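Local structure of carbohydrate kinase, FGGY (Novosphingobium aromaticivorans, 3H6E) at residues Ser21-Asp26 / Val425-Leu430; Val75-Gly80 / Leu150-Tyr155; Arg242-Ile247 / Leu437-Glu442. The protein is probably a carbohydrate kinase of the FGGY family, with an actin-like ATPase fold, that phosphorylates a sugar substrate. All blocks are in the same frame, centred on the assembly; numbering follows the deposited sequence.

Contact 1: residues Ser21-Asp26 / Val425-Leu430; sequences SLWDLD and VSFGAL
The indole of Trp23 carries this buried contact, with Leu430 lying over one of its faces. The leucine splays its two methyls across the ring system: CD1 sits almost on the normal of the five-membered ring, 4.0 Å from its centroid, as a CH-pi contact, and Leu430 CD2 presses against the six-membered side at 3.4 Å from Trp23 CE3. Further round the benzo ring, Trp23 CH2 meets CB of Phe427 at 3.8 Å. The two aromatic planes are inclined at 46°, and Trp23 CZ3 comes to the edge of the phenyl ring at 3.9 Å from Phe427 CD1. A bond at its edge helps set the rotation of the indole. Trp23 CG lies anti to its own carbonyl carbon (chi1 -57°), swinging the ring back along the strand until NE1 donates to Ser21 OG, two residues earlier, in a nearly straight bond of 3.0 Å within the ring plane. That hydroxyl also bonds Val10 O, so one serine ties the indole to the neighbouring strand, while Ser426 CB packs against it. Outside this shell, Asp24 OD1 accepts from Asp26 N in an Asx turn and also from Arg28 N. The indole touches Met29 of strand 29-36, and Leu430 rests on Val10 of strand 9-13. The loop leading into helix 430-433 thus lies on strands 17-23 and 9-13.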
loop_
_atom_site.group_PDB
_atom_site.type_symbol
_atom_site.label_atom_id
_atom_site.label_comp_id
_atom_site.label_asym_id
_atom_site.label_seq_id
_atom_site.Cartn_x
_atom_site.Cartn_y
_atom_site.Cartn_z
ATOM N N SER A 21 -18.513 -0.623 4.767
ATOM C CA SER A 21 -18.639 -1.798 5.619
ATOM C C SER A 21 -19.174 -1.491 7.014
ATOM O O SER A 21 -18.816 -0.484 7.624
ATOM C CB SER A 21 -17.289 -2.508 5.724
ATOM O OG SER A 21 -16.255 -1.606 6.077
ATOM N N LEU A 22 -20.026 -2.381 7.516
ATOM C CA LEU A 22 -20.629 -2.227 8.835
ATOM C C LEU A 22 -20.132 -3.308 9.784
ATOM O O LEU A 22 -20.279 -4.497 9.507
ATOM C CB LEU A 22 -22.150 -2.300 8.727
ATOM C CG LEU A 22 -22.934 -2.168 10.032
ATOM C CD1 LEU A 22 -22.974 -0.717 10.501
ATOM C CD2 LEU A 22 -24.338 -2.716 9.852
ATOM N N TRP A 23 -19.556 -2.894 10.908
ATOM C CA TRP A 23 -18.952 -3.831 11.850
ATOM C C TRP A 23 -19.561 -3.716 13.245
ATOM O O TRP A 23 -20.201 -2.717 13.575
ATOM C CB TRP A 23 -17.441 -3.596 11.934
ATOM C CG TRP A 23 -16.739 -3.712 10.615
ATOM C CD1 TRP A 23 -16.866 -2.878 9.540
ATOM C CD2 TRP A 23 -15.790 -4.716 10.234
ATOM N NE1 TRP A 23 -16.063 -3.308 8.513
ATOM C CE2 TRP A 23 -15.388 -4.431 8.914
ATOM C CE3 TRP A 23 -15.241 -5.829 10.881
ATOM C CZ2 TRP A 23 -14.466 -5.217 8.228
ATOM C CZ3 TRP A 23 -14.326 -6.609 10.198
ATOM C CH2 TRP A 23 -13.948 -6.299 8.884
ATOM N N ASP A 24 -19.357 -4.745 14.063
ATOM C CA ASP A 24 -19.801 -4.708 15.453
ATOM C C ASP A 24 -18.623 -4.480 16.399
ATOM O O ASP A 24 -17.463 -4.595 16.004
ATOM C CB ASP A 24 -20.578 -5.978 15.829
ATOM C CG ASP A 24 -19.736 -7.239 15.728
ATOM O OD1 ASP A 24 -18.513 -7.171 15.977
ATOM O OD2 ASP A 24 -20.305 -8.305 15.408
ATOM N N LEU A 25 -18.933 -4.167 17.651
ATOM C CA LEU A 25 -17.923 -3.782 18.630
ATOM C C LEU A 25 -16.942 -4.907 18.944
ATOM O O LEU A 25 -15.979 -4.709 19.685
ATOM C CB LEU A 25 -18.602 -3.304 19.912
ATOM C CG LEU A 25 -19.848 -2.446 19.674
ATOM C CD1 LEU A 25 -20.796 -2.516 20.864
ATOM C CD2 LEU A 25 -19.472 -1.004 19.346
ATOM N N ASP A 26 -17.188 -6.086 18.382
ATOM C CA ASP A 26 -16.276 -7.214 18.547
ATOM C C ASP A 26 -15.401 -7.409 17.313
ATOM O O ASP A 26 -14.617 -8.357 17.234
ATOM C CB ASP A 26 -17.046 -8.495 18.871
ATOM C CG ASP A 26 -17.432 -8.587 20.339
ATOM O OD1 ASP A 26 -16.855 -7.831 21.154
ATOM O OD2 ASP A 26 -18.306 -9.417 20.679
ATOM N N VAL A 425 -10.364 -6.430 3.642
ATOM C CA VAL A 425 -9.318 -5.431 3.478
ATOM C C VAL A 425 -9.498 -4.219 4.399
ATOM O O VAL A 425 -8.533 -3.511 4.698
ATOM C CB VAL A 425 -9.233 -4.962 2.008
ATOM C CG1 VAL A 425 -10.301 -3.916 1.716
ATOM C CG2 VAL A 425 -7.848 -4.423 1.699
ATOM N N SER A 426 -10.726 -3.995 4.864
ATOM C CA SER A 426 -11.051 -2.792 5.636
ATOM C C SER A 426 -10.949 -2.953 7.159
ATOM O O SER A 426 -11.178 -1.994 7.902
ATOM C CB SER A 426 -12.453 -2.279 5.268
ATOM O OG SER A 426 -12.513 -1.829 3.922
ATOM N N PHE A 427 -10.605 -4.148 7.628
ATOM C CA PHE A 427 -10.584 -4.396 9.068
ATOM C C PHE A 427 -9.681 -3.430 9.827
ATOM O O PHE A 427 -10.078 -2.878 10.855
ATOM C CB PHE A 427 -10.172 -5.833 9.395
ATOM C CG PHE A 427 -9.833 -6.037 10.847
ATOM C CD1 PHE A 427 -10.822 -5.983 11.816
ATOM C CD2 PHE A 427 -8.524 -6.258 11.245
ATOM C CE1 PHE A 427 -10.517 -6.155 13.151
ATOM C CE2 PHE A 427 -8.212 -6.434 12.580
ATOM C CZ PHE A 427 -9.212 -6.384 13.535
ATOM N N GLY A 428 -8.467 -3.239 9.319
ATOM C CA GLY A 428 -7.459 -2.448 10.001
ATOM C C GLY A 428 -7.983 -1.236 10.743
ATOM O O GLY A 428 -7.616 -0.999 11.890
ATOM N N ALA A 429 -8.844 -0.466 10.087
ATOM C CA ALA A 429 -9.352 0.782 10.650
ATOM C C ALA A 429 -10.011 0.617 12.022
ATOM O O ALA A 429 -9.931 1.508 12.862
ATOM C CB ALA A 429 -10.309 1.444 9.676
ATOM N N LEU A 430 -10.671 -0.513 12.248
ATOM C CA LEU A 430 -11.285 -0.782 13.545
ATOM C C LEU A 430 -10.288 -0.599 14.683
ATOM O O LEU A 430 -10.632 -0.090 15.751
ATOM C CB LEU A 430 -11.853 -2.200 13.585
ATOM C CG LEU A 430 -13.303 -2.396 13.136
ATOM C CD1 LEU A 430 -13.567 -1.762 11.782
ATOM C CD2 LEU A 430 -13.646 -3.876 13.119
#

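Contact 2: residues Val75-Gly80 / Leu150-Tyr155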
loop_
_atom_site.group_PDB
_atom_site.type_symbol
_atom_site.label_atom_id
_atom_site.label_comp_id
_atom_site.label_asym_id
_atom_site.label_seq_id
_atom_site.Cartn_x
_atom_site.Cartn_y
_atom_site.Cartn_z
ATOM N N VAL A 75 -11.101 5.684 4.735
ATOM C CA VAL A 75 -9.887 5.087 4.191
ATOM C C VAL A 75 -9.769 5.442 2.712
ATOM O O VAL A 75 -10.725 5.290 1.952
ATOM C CB VAL A 75 -9.895 3.556 4.329
ATOM C CG1 VAL A 75 -8.666 2.957 3.663
ATOM C CG2 VAL A 75 -9.966 3.152 5.791
ATOM N N GLY A 76 -8.596 5.916 2.308
ATOM C CA GLY A 76 -8.392 6.331 0.933
ATOM C C GLY A 76 -7.095 5.834 0.331
ATOM O O GLY A 76 -6.070 5.750 1.007
ATOM N N HIS A 77 -7.145 5.489 -0.947
ATOM C CA HIS A 77 -5.938 5.166 -1.681
ATOM C C HIS A 77 -5.050 6.411 -1.723
ATOM O O HIS A 77 -5.526 7.536 -1.533
ATOM C CB HIS A 77 -6.285 4.707 -3.097
ATOM C CG HIS A 77 -6.724 5.817 -4.000
ATOM N ND1 HIS A 77 -5.831 6.615 -4.682
ATOM C CD2 HIS A 77 -7.958 6.263 -4.335
ATOM C CE1 HIS A 77 -6.496 7.508 -5.394
ATOM N NE2 HIS A 77 -7.788 7.315 -5.202
ATOM N N GLY A 78 -3.761 6.210 -1.971
ATOM C CA GLY A 78 -2.816 7.312 -2.009
ATOM C C GLY A 78 -2.722 7.990 -3.362
ATOM O O GLY A 78 -3.446 7.644 -4.298
ATOM N N ALA A 79 -1.817 8.957 -3.464
ATOM C CA ALA A 79 -1.622 9.701 -4.700
ATOM C C ALA A 79 -2.913 10.396 -5.115
ATOM O O ALA A 79 -3.166 10.603 -6.300
ATOM C CB ALA A 79 -1.117 8.784 -5.800
ATOM N N GLY A 80 -3.724 10.755 -4.124
ATOM C CA GLY A 80 -4.952 11.496 -4.352
ATOM C C GLY A 80 -4.994 12.753 -3.500
ATOM O O GLY A 80 -4.808 12.705 -2.284
ATOM N N LEU A 150 -5.803 18.850 0.955
ATOM C CA LEU A 150 -6.345 17.832 1.832
ATOM C C LEU A 150 -6.325 16.472 1.137
ATOM O O LEU A 150 -6.909 16.307 0.063
ATOM C CB LEU A 150 -7.774 18.237 2.201
ATOM C CG LEU A 150 -8.539 17.516 3.302
ATOM C CD1 LEU A 150 -9.706 18.358 3.775
ATOM C CD2 LEU A 150 -9.033 16.218 2.769
ATOM N N PRO A 151 -5.645 15.489 1.747
ATOM C CA PRO A 151 -5.510 14.163 1.135
ATOM C C PRO A 151 -6.861 13.523 0.819
ATOM O O PRO A 151 -7.873 13.890 1.409
ATOM C CB PRO A 151 -4.778 13.354 2.213
ATOM C CG PRO A 151 -4.056 14.372 3.026
ATOM C CD PRO A 151 -4.956 15.570 3.046
ATOM N N TRP A 152 -6.856 12.567 -0.105
ATOM C CA TRP A 152 -8.065 11.892 -0.571
ATOM C C TRP A 152 -8.868 11.261 0.567
ATOM O O TRP A 152 -10.078 11.464 0.672
ATOM C CB TRP A 152 -7.671 10.843 -1.611
ATOM C CG TRP A 152 -8.780 9.976 -2.140
ATOM C CD1 TRP A 152 -8.841 8.613 -2.096
ATOM C CD2 TRP A 152 -9.965 10.407 -2.824
ATOM N NE1 TRP A 152 -9.989 8.171 -2.703
ATOM C CE2 TRP A 152 -10.697 9.251 -3.157
ATOM C CE3 TRP A 152 -10.477 11.656 -3.182
ATOM C CZ2 TRP A 152 -11.918 9.308 -3.825
ATOM C CZ3 TRP A 152 -11.689 11.709 -3.845
ATOM C CH2 TRP A 152 -12.395 10.544 -4.159
ATOM N N ALA A 153 -8.193 10.505 1.425
ATOM C CA ALA A 153 -8.856 9.852 2.545
ATOM C C ALA A 153 -9.554 10.865 3.454
ATOM O O ALA A 153 -10.705 10.673 3.851
ATOM C CB ALA A 153 -7.854 9.027 3.338
ATOM N N GLN A 154 -8.845 11.942 3.782
ATOM C CA GLN A 154 -9.380 12.970 4.669
ATOM C C GLN A 154 -10.486 13.760 3.994
ATOM O O GLN A 154 -11.311 14.383 4.665
ATOM C CB GLN A 154 -8.272 13.915 5.143
ATOM C CG GLN A 154 -7.382 13.323 6.213
ATOM C CD GLN A 154 -6.768 12.007 5.780
ATOM O OE1 GLN A 154 -7.052 10.959 6.357
ATOM N NE2 GLN A 154 -5.939 12.053 4.742
ATOM N N TYR A 155 -10.505 13.741 2.665
ATOM C CA TYR A 155 -11.516 14.496 1.937
ATOM C C TYR A 155 -12.894 13.998 2.328
ATOM O O TYR A 155 -13.846 14.772 2.453
ATOM C CB TYR A 155 -11.349 14.380 0.422
ATOM C CG TYR A 155 -12.606 14.809 -0.290
ATOM C CD1 TYR A 155 -12.924 16.153 -0.418
ATOM C CD2 TYR A 155 -13.505 13.874 -0.787
ATOM C CE1 TYR A 155 -14.086 16.556 -1.045
ATOM C CE2 TYR A 155 -14.671 14.268 -1.419
ATOM C CZ TYR A 155 -14.955 15.612 -1.545
ATOM O OH TYR A 155 -16.109 16.023 -2.172
#
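The imidazole of His77 and the indole of Trp152 meet obliquely, their planes inclined at 46°: Trp152 CD1 sits over one face of the histidine ring, and His77 NE2 over a face of the indole. The site is the C-terminal end of strand 71-76, a central strand of the actin-like ATPase fold. The tightest approach of the two rings, 3.2 Å, is between His77 CD2 and Trp152 NE1. At the indole edge, in its plane, lies His77 N, and Trp156 meets Trp152 edge-to-face. Trp152 NE1 bonds Leu13 O on the adjoining strand 9-13, so the indole bridges two strand ends. The imidazole is held by ND1, which donates to Gly78 O at 2.6 Å along a lone pair of that carbonyl; His77 also touches Asp233 at the start of helix 233-241. Glycine at position 76 allows near backbone contact: the CA atoms of Gly76 and Ala153 are 3.9 Å apart, and Ala153 CB reaches Gly76 N at 3.4 Å. Near the start of helix 152-159, Trp152 N donates over 3.0 Å to Gly80 O, from 51° above the carbonyl plane.

Contact 3: residues Arg242-Ile247 / Leu437-Glu442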
loop_
_atom_site.group_PDB
_atom_site.type_symbol
_atom_site.label_atom_id
_atom_site.label_comp_id
_atom_site.label_asym_id
_atom_site.label_seq_id
_atom_site.Cartn_x
_atom_site.Cartn_y
_atom_site.Cartn_z
ATOM N N ARG A 242 -0.664 -5.484 12.781
ATOM C CA ARG A 242 -0.236 -5.187 14.144
ATOM C C ARG A 242 -1.253 -5.666 15.178
ATOM O O ARG A 242 -0.995 -5.628 16.379
ATOM C CB ARG A 242 0.043 -3.690 14.313
ATOM C CG ARG A 242 1.218 -3.187 13.483
ATOM C CD ARG A 242 1.787 -1.899 14.037
ATOM N NE ARG A 242 0.866 -0.776 13.897
ATOM C CZ ARG A 242 0.884 0.088 12.885
ATOM N NH1 ARG A 242 1.778 -0.039 11.912
ATOM N NH2 ARG A 242 0.007 1.080 12.842
ATOM N N GLY A 243 -2.411 -6.111 14.701
ATOM C CA GLY A 243 -3.424 -6.691 15.564
ATOM C C GLY A 243 -3.046 -8.093 16.007
ATOM O O GLY A 243 -3.390 -8.518 17.110
ATOM N N PHE A 244 -2.337 -8.817 15.142
ATOM C CA PHE A 244 -1.863 -10.154 15.476
ATOM C C PHE A 244 -0.950 -10.106 16.698
ATOM O O PHE A 244 -0.167 -9.169 16.864
ATOM C CB PHE A 244 -1.133 -10.790 14.290
ATOM C CG PHE A 244 -2.018 -11.077 13.113
ATOM C CD1 PHE A 244 -3.045 -12.000 13.211
ATOM C CD2 PHE A 244 -1.812 -10.436 11.901
ATOM C CE1 PHE A 244 -3.863 -12.272 12.126
ATOM C CE2 PHE A 244 -2.624 -10.702 10.808
ATOM C CZ PHE A 244 -3.651 -11.621 10.922
ATOM N N ALA A 245 -1.053 -11.121 17.551
ATOM C CA ALA A 245 -0.307 -11.154 18.805
ATOM C C ALA A 245 1.204 -11.197 18.597
ATOM O O ALA A 245 1.957 -10.712 19.440
ATOM C CB ALA A 245 -0.761 -12.326 19.668
ATOM N N GLU A 246 1.643 -11.774 17.479
ATOM C CA GLU A 246 3.073 -11.891 17.189
ATOM C C GLU A 246 3.660 -10.605 16.613
ATOM O O GLU A 246 4.867 -10.374 16.689
ATOM C CB GLU A 246 3.356 -13.047 16.222
ATOM C CG GLU A 246 3.104 -14.435 16.792
ATOM C CD GLU A 246 1.660 -14.859 16.656
ATOM O OE1 GLU A 246 0.976 -14.343 15.748
ATOM O OE2 GLU A 246 1.211 -15.707 17.455
ATOM N N ILE A 247 2.807 -9.779 16.021
ATOM C CA ILE A 247 3.268 -8.557 15.386
ATOM C C ILE A 247 3.194 -7.402 16.370
ATOM O O ILE A 247 4.213 -6.948 16.895
ATOM C CB ILE A 247 2.433 -8.231 14.141
ATOM C CG1 ILE A 247 2.269 -9.481 13.274
ATOM C CG2 ILE A 247 3.075 -7.103 13.349
ATOM C CD1 ILE A 247 3.578 -10.126 12.875
ATOM N N LEU A 437 -8.524 -4.887 19.667
ATOM C CA LEU A 437 -9.211 -5.742 18.707
ATOM C C LEU A 437 -8.232 -6.425 17.746
ATOM O O LEU A 437 -7.281 -5.806 17.269
ATOM C CB LEU A 437 -10.225 -4.909 17.926
ATOM C CG LEU A 437 -11.506 -5.578 17.430
ATOM C CD1 LEU A 437 -12.110 -6.493 18.498
ATOM C CD2 LEU A 437 -12.504 -4.511 16.983
ATOM N N ARG A 438 -8.479 -7.700 17.456
ATOM C CA ARG A 438 -7.573 -8.481 16.618
ATOM C C ARG A 438 -8.241 -8.987 15.341
ATOM O O ARG A 438 -9.465 -9.072 15.266
ATOM C CB ARG A 438 -6.994 -9.655 17.412
ATOM C CG ARG A 438 -6.323 -9.245 18.707
ATOM C CD ARG A 438 -5.394 -10.328 19.218
ATOM N NE ARG A 438 -4.794 -9.962 20.497
ATOM C CZ ARG A 438 -3.556 -9.501 20.645
ATOM N NH1 ARG A 438 -2.763 -9.350 19.589
ATOM N NH2 ARG A 438 -3.108 -9.197 21.855
ATOM N N PRO A 439 -7.426 -9.329 14.330
ATOM C CA PRO A 439 -7.928 -9.839 13.048
ATOM C C PRO A 439 -8.555 -11.221 13.193
ATOM O O PRO A 439 -8.633 -11.753 14.302
ATOM C CB PRO A 439 -6.658 -9.942 12.186
ATOM C CG PRO A 439 -5.630 -9.115 12.887
ATOM C CD PRO A 439 -5.960 -9.211 14.338
ATOM N N GLN A 440 -9.001 -11.793 12.081
ATOM C CA GLN A 440 -9.520 -13.154 12.085
ATOM C C GLN A 440 -8.372 -14.142 11.948
ATOM O O GLN A 440 -7.348 -13.839 11.332
ATOM C CB GLN A 440 -10.532 -13.362 10.956
ATOM C CG GLN A 440 -11.912 -12.814 11.261
ATOM C CD GLN A 440 -12.562 -13.527 12.427
ATOM O OE1 GLN A 440 -12.763 -14.742 12.393
ATOM N NE2 GLN A 440 -12.901 -12.773 13.468
ATOM N N GLY A 441 -8.544 -15.320 12.531
ATOM C CA GLY A 441 -7.526 -16.349 12.484
ATOM C C GLY A 441 -6.326 -16.013 13.348
ATOM O O GLY A 441 -6.368 -15.111 14.186
ATOM N N GLU A 442 -5.251 -16.761 13.145
ATOM C CA GLU A 442 -4.005 -16.535 13.855
ATOM C C GLU A 442 -2.867 -16.666 12.863
ATOM O O GLU A 442 -3.068 -17.121 11.739
ATOM C CB GLU A 442 -3.831 -17.562 14.972
ATOM C CG GLU A 442 -4.850 -17.447 16.090
ATOM C CD GLU A 442 -4.765 -18.600 17.072
ATOM O OE1 GLU A 442 -4.284 -19.684 16.677
ATOM O OE2 GLU A 442 -5.183 -18.422 18.236
#
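Gly243, just beyond helix 233-241, is where the two loops come nearest, its CA 4.6 Å from that of Arg438. Without a side chain in between, Pro439 CD closes to 3.5 Å from Gly243 C. The Gly243 carbonyl then receives the arm of Arg438, which runs extended from CG to NE and turns its guanidinium so that NH1 donates to Gly243 O at 2.7 Å, from above the carbonyl plane and with a bent N-H angle of 132°. Phe244 starts off pointing away, but its ring swings back against Pro439. The proline CG stands over the centre of the phenyl face, 3.7 Å from the centroid and 11° off the normal, a CH-pi contact, while Pro439 CB reaches Phe244 CE1 at 3.6 Å. At the ring edge lie the backbone oxygens of Gln440 and Gly441. Ala245, more exposed, lays its CB over a face of the guanidinium, 3.6 Å from Arg438 NH1. Ile247 N turns back to bond Phe244 O, and its side chain packs on Leu443. The paired loops, one following helix 233-241 and the other leading into edge strand 443-445, are consistent with the junction between the two lobes of the actin-like ATPase fold of FGGY kinases.

In the fold
Contacts 1 and 3 adjoin, their centres 13 Å apart: Phe427 CZ lies 3.2 Å from Arg438 O, and Leu430 CD2 packs 4.1 Å from Leu437 CD2. Their segments alternate along the chain; through the two contacts the 425-442 region meets both strand 17-23 and the loop after helix 233-241. Contact 2, nested within the loop closed by contact 1, is 19 Å away between centres but touches it through Ala429 CB and Val75 CG2 at 4.3 Å. Contacts 2 and 3 remain separate, about 12 Å between nearest atoms. In related FGGY kinases substrates bind in the cleft between lobes; the strand ends of contact 2 probably face that cleft.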